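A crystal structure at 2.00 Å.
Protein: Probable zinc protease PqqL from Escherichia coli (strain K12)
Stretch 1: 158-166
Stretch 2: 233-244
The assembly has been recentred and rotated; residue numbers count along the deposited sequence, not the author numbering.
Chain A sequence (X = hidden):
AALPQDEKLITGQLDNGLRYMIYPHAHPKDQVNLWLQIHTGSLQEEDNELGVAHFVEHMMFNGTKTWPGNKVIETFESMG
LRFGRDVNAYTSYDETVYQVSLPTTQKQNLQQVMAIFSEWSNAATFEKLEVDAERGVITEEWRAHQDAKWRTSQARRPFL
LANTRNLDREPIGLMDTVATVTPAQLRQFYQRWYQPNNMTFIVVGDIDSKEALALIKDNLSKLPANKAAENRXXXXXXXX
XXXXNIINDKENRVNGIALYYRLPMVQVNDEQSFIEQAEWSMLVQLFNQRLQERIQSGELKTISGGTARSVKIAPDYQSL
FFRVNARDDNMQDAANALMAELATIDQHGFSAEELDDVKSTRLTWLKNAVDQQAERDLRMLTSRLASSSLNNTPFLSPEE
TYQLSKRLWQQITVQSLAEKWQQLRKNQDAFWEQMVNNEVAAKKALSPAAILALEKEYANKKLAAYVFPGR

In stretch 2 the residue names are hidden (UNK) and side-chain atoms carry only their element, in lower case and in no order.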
# COMPACT_ATOMS: atom_id res chain seq x y z
N PRO A 158 10.05 -13.16 6.66
CA PRO A 158 9.73 -13.82 7.94
C PRO A 158 9.81 -12.90 9.15
O PRO A 158 9.11 -13.12 10.14
CB PRO A 158 10.77 -14.95 8.01
CG PRO A 158 11.19 -15.17 6.60
CD PRO A 158 11.21 -13.82 6.02
N PHE A 159 10.68 -11.88 9.07
CA PHE A 159 10.90 -10.89 10.13
C PHE A 159 9.75 -9.89 10.14
O PHE A 159 9.11 -9.68 11.18
CB PHE A 159 12.25 -10.16 9.93
CG PHE A 159 13.46 -11.07 9.96
CD1 PHE A 159 13.88 -11.74 8.81
CD2 PHE A 159 14.16 -11.29 11.14
CE1 PHE A 159 14.97 -12.62 8.85
CE2 PHE A 159 15.25 -12.17 11.18
CZ PHE A 159 15.65 -12.83 10.03
N LEU A 160 9.47 -9.32 8.97
CA LEU A 160 8.44 -8.31 8.78
C LEU A 160 7.02 -8.84 8.97
O LEU A 160 6.20 -8.16 9.60
CB LEU A 160 8.61 -7.71 7.36
CG LEU A 160 8.02 -6.32 7.05
CD1 LEU A 160 8.55 -5.25 8.01
CD2 LEU A 160 8.37 -5.92 5.64
N LEU A 161 6.71 -10.05 8.44
CA LEU A 161 5.34 -10.57 8.49
C LEU A 161 5.10 -11.67 9.54
O LEU A 161 4.13 -12.42 9.41
CB LEU A 161 4.91 -11.06 7.09
CG LEU A 161 5.11 -10.12 5.87
CD1 LEU A 161 4.46 -10.71 4.64
CD2 LEU A 161 4.57 -8.72 6.12
N ALA A 162 5.93 -11.74 10.59
CA ALA A 162 5.72 -12.74 11.65
C ALA A 162 4.30 -12.59 12.24
O ALA A 162 3.84 -11.46 12.45
CB ALA A 162 6.75 -12.55 12.76
N ASN A 163 3.59 -13.71 12.42
CA ASN A 163 2.24 -13.78 13.00
C ASN A 163 1.14 -13.06 12.19
O ASN A 163 0.12 -12.68 12.77
CB ASN A 163 2.25 -13.29 14.46
CG ASN A 163 3.20 -14.03 15.36
OD1 ASN A 163 3.50 -15.20 15.17
ND2 ASN A 163 3.68 -13.35 16.37
N THR A 164 1.32 -12.92 10.87
CA THR A 164 0.29 -12.34 10.00
C THR A 164 -0.27 -13.46 9.12
O THR A 164 0.45 -14.41 8.83
CB THR A 164 0.85 -11.22 9.10
OG1 THR A 164 1.77 -11.78 8.19
CG2 THR A 164 1.52 -10.10 9.87
N ARG A 165 -1.52 -13.32 8.63
CA ARG A 165 -2.07 -14.28 7.66
C ARG A 165 -1.33 -14.06 6.30
O ARG A 165 -1.14 -15.02 5.54
CB ARG A 165 -3.60 -14.09 7.54
CG ARG A 165 -4.28 -14.82 6.39
CD ARG A 165 -4.35 -16.32 6.55
NE ARG A 165 -5.35 -16.85 5.63
CZ ARG A 165 -5.91 -18.05 5.72
NH1 ARG A 165 -5.54 -18.89 6.68
NH2 ARG A 165 -6.84 -18.41 4.86
N ASN A 166 -0.88 -12.81 6.05
CA ASN A 166 -0.10 -12.35 4.88
C ASN A 166 1.14 -13.20 4.66
O ASN A 166 1.53 -13.43 3.51
CB ASN A 166 0.31 -10.87 5.07
CG ASN A 166 -0.86 -9.95 5.25
OD1 ASN A 166 -1.57 -10.02 6.25
ND2 ASN A 166 -1.12 -9.09 4.28
N UNK A 233 -11.07 -12.14 9.14
CA UNK A 233 -10.03 -11.22 9.61
C UNK A 233 -9.14 -12.02 10.57
O UNK A 233 -9.65 -12.75 11.42
c UNK A 233 -11.48 -9.14 9.27
c UNK A 233 -10.61 -9.91 10.26
c UNK A 233 -9.51 -9.00 10.79
N UNK A 234 -7.82 -11.95 10.36
CA UNK A 234 -6.82 -12.61 11.20
C UNK A 234 -6.03 -11.53 11.99
O UNK A 234 -5.15 -10.88 11.41
c UNK A 234 -6.60 -15.97 10.33
c UNK A 234 -6.54 -14.72 9.79
n UNK A 234 -7.30 -16.81 9.50
c UNK A 234 -5.88 -13.50 10.38
c UNK A 234 -7.55 -13.84 7.54
c UNK A 234 -8.46 -16.52 7.28
c UNK A 234 -8.68 -15.59 6.29
c UNK A 234 -7.27 -14.78 8.55
c UNK A 234 -8.26 -14.26 6.42
c UNK A 234 -7.71 -16.11 8.40
N UNK A 235 -6.36 -11.29 13.28
CA UNK A 235 -5.61 -10.28 14.04
C UNK A 235 -4.13 -10.65 14.17
O UNK A 235 -3.79 -11.81 14.47
c UNK A 235 -7.38 -11.94 14.13
c UNK A 235 -7.67 -10.90 15.16
c UNK A 235 -6.32 -10.25 15.40
N UNK A 236 -3.24 -9.68 13.85
CA UNK A 236 -1.79 -9.86 13.93
C UNK A 236 -1.39 -9.91 15.40
O UNK A 236 -1.93 -9.17 16.22
c UNK A 236 -1.06 -8.76 13.14
o UNK A 236 -1.49 -8.79 11.77
c UNK A 236 0.46 -8.89 13.21
N UNK A 237 -0.49 -10.83 15.74
CA UNK A 237 -0.03 -11.01 17.12
C UNK A 237 1.40 -10.49 17.24
O UNK A 237 2.22 -10.73 16.35
c UNK A 237 0.08 -12.75 19.03
n UNK A 237 2.57 -14.29 20.19
c UNK A 237 -0.12 -12.50 17.53
c UNK A 237 0.20 -14.24 19.39
c UNK A 237 1.59 -14.82 19.20
N UNK A 238 1.70 -9.77 18.33
CA UNK A 238 3.05 -9.24 18.55
C UNK A 238 4.05 -10.38 18.71
O UNK A 238 3.69 -11.45 19.20
c UNK A 238 3.07 -8.37 19.79
N UNK A 239 5.29 -10.15 18.28
CA UNK A 239 6.39 -11.10 18.47
C UNK A 239 7.39 -10.33 19.33
O UNK A 239 8.19 -9.55 18.80
c UNK A 239 7.01 -11.55 17.15
o UNK A 239 7.63 -14.29 15.71
o UNK A 239 9.43 -13.01 15.52
c UNK A 239 8.02 -12.66 17.39
c UNK A 239 8.39 -13.38 16.12
N UNK A 240 7.29 -10.52 20.65
CA UNK A 240 8.08 -9.83 21.67
C UNK A 240 9.50 -10.39 21.82
O UNK A 240 9.89 -10.89 22.87
c UNK A 240 7.31 -9.82 23.00
o UNK A 240 5.85 -8.16 22.06
n UNK A 240 4.94 -9.64 23.44
c UNK A 240 5.97 -9.13 22.81
N UNK A 241 10.26 -10.28 20.72
CA UNK A 241 11.62 -10.77 20.57
C UNK A 241 12.35 -9.87 19.60
O UNK A 241 11.78 -9.49 18.57
c UNK A 241 11.04 -13.23 20.94
n UNK A 241 10.62 -14.62 22.58
c UNK A 241 9.62 -14.67 21.70
n UNK A 241 9.82 -13.84 20.69
c UNK A 241 11.62 -12.21 20.01
c UNK A 241 11.54 -13.71 22.11
N UNK A 242 13.56 -9.54 19.93
CA UNK A 242 14.43 -8.73 19.07
C UNK A 242 15.15 -9.66 18.09
O UNK A 242 15.84 -10.55 18.56
c UNK A 242 17.41 -6.45 20.13
c UNK A 242 16.41 -7.09 19.19
c UNK A 242 15.44 -8.00 19.94
c UNK A 242 15.65 -6.04 18.40
N UNK A 243 15.02 -9.43 16.80
CA UNK A 243 15.66 -10.27 15.79
C UNK A 243 16.74 -9.53 15.04
O UNK A 243 16.83 -8.31 15.11
n UNK A 243 9.90 -9.16 16.51
c UNK A 243 12.27 -11.44 14.91
c UNK A 243 10.50 -9.85 15.56
n UNK A 243 11.53 -10.63 15.86
c UNK A 243 14.62 -10.85 14.81
n UNK A 243 10.08 -9.75 14.31
c UNK A 243 13.63 -11.79 15.44
N UNK A 244 17.59 -10.29 14.32
CA UNK A 244 18.71 -9.73 13.58
C UNK A 244 18.82 -10.40 12.23
O UNK A 244 18.72 -11.63 12.16
c UNK A 244 19.64 -9.60 16.83
c UNK A 244 20.14 -9.11 15.63
c UNK A 244 20.80 -7.89 15.64
c UNK A 244 20.03 -9.92 14.36
c UNK A 244 19.71 -8.85 18.00
c UNK A 244 20.90 -7.14 16.82
c UNK A 244 20.35 -7.63 17.99
O HOH W 1 5.71 -15.04 18.11
O HOH W 2 -2.74 -10.95 10.15

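Position 233 carries three side-chain carbons, one bearing the other two, and points away from stretch 1; a fork directly at CB without oxygen is Val 233. Position 234 has one carbon leading into fused five- and six-membered rings of eight carbons and one nitrogen, an indole, and the guanidinium of Arg 165 lies flat on them, with planes at 14°: Trp 234. Arg 165 CZ is 3.4 Å from Trp 234 CZ2, while the aliphatic Arg 165 CG sits over the face of the six-membered ring.

At 235, three carbons close a ring onto the backbone N: Pro 235, turned away from stretch 1. Position 236 shows one carbon carrying an oxygen and a carbon, the latter 3.7 Å from Thr 164 CG2. This is Thr 236, whose methyl meets that of Thr 164. Water 2 donates to Thr 236 OG1 (3.0 Å) and Trp 234 O (2.7 Å) and accepts from Arg 165 N (3.1 Å).

Position 237 has four carbons in a row ending in nitrogen, with the last carbon 3.8 Å from Asn 163 ND2: Lys 237. Its backbone O accepts a hydrogen bond from Asn 163 ND2 at 3.0 Å. Position 238 has a single carbon, directed away, and is Ala 238; its O accepts a hydrogen bond from Lys 237 NZ (3.2 Å).

Position 239 has three carbons, the third bearing two oxygens, one of them 3.5 Å from Ala 162 CB: Glu 239. That oxygen is OE2, and water 1 joins it to Asn 163 ND2, each 3.2 Å from the water.

Position 240, which does not touch stretch 1, has two carbons, the second with one oxygen and one nitrogen: Asn 240, Asp being excluded by the nitrogen. Position 241, also without contact, has one carbon and a five-membered ring of three carbons and two nitrogens: His 241. Position 242, equally free of stretch 1, has four carbons forked at the second: Leu 242.

Position 243 has three carbons, a nitrogen and a carbon carrying two nitrogens, and its CB lies at the edge of the Phe 159 ring, 3.7 Å from Phe 159 CD2: Arg 243. Its NE and NH2 hydrogen-bond His 241 O. Position 244 has one carbon and a six-carbon ring; its side chain points away, but its backbone O is 3.6 Å from Phe 159 CE2: Phe 244.

The contact buries 615 Å² in total. Arginine-indole stacking anchors one end and Phe 159 packs at the other; between them, the type II turn from Leu 161 to Thr 164 presents Asn 163 to the backbone of Lys 237, with two waters bridging the stretches.

Stretch 2, residues 233-244: VWPTKAENHLRF
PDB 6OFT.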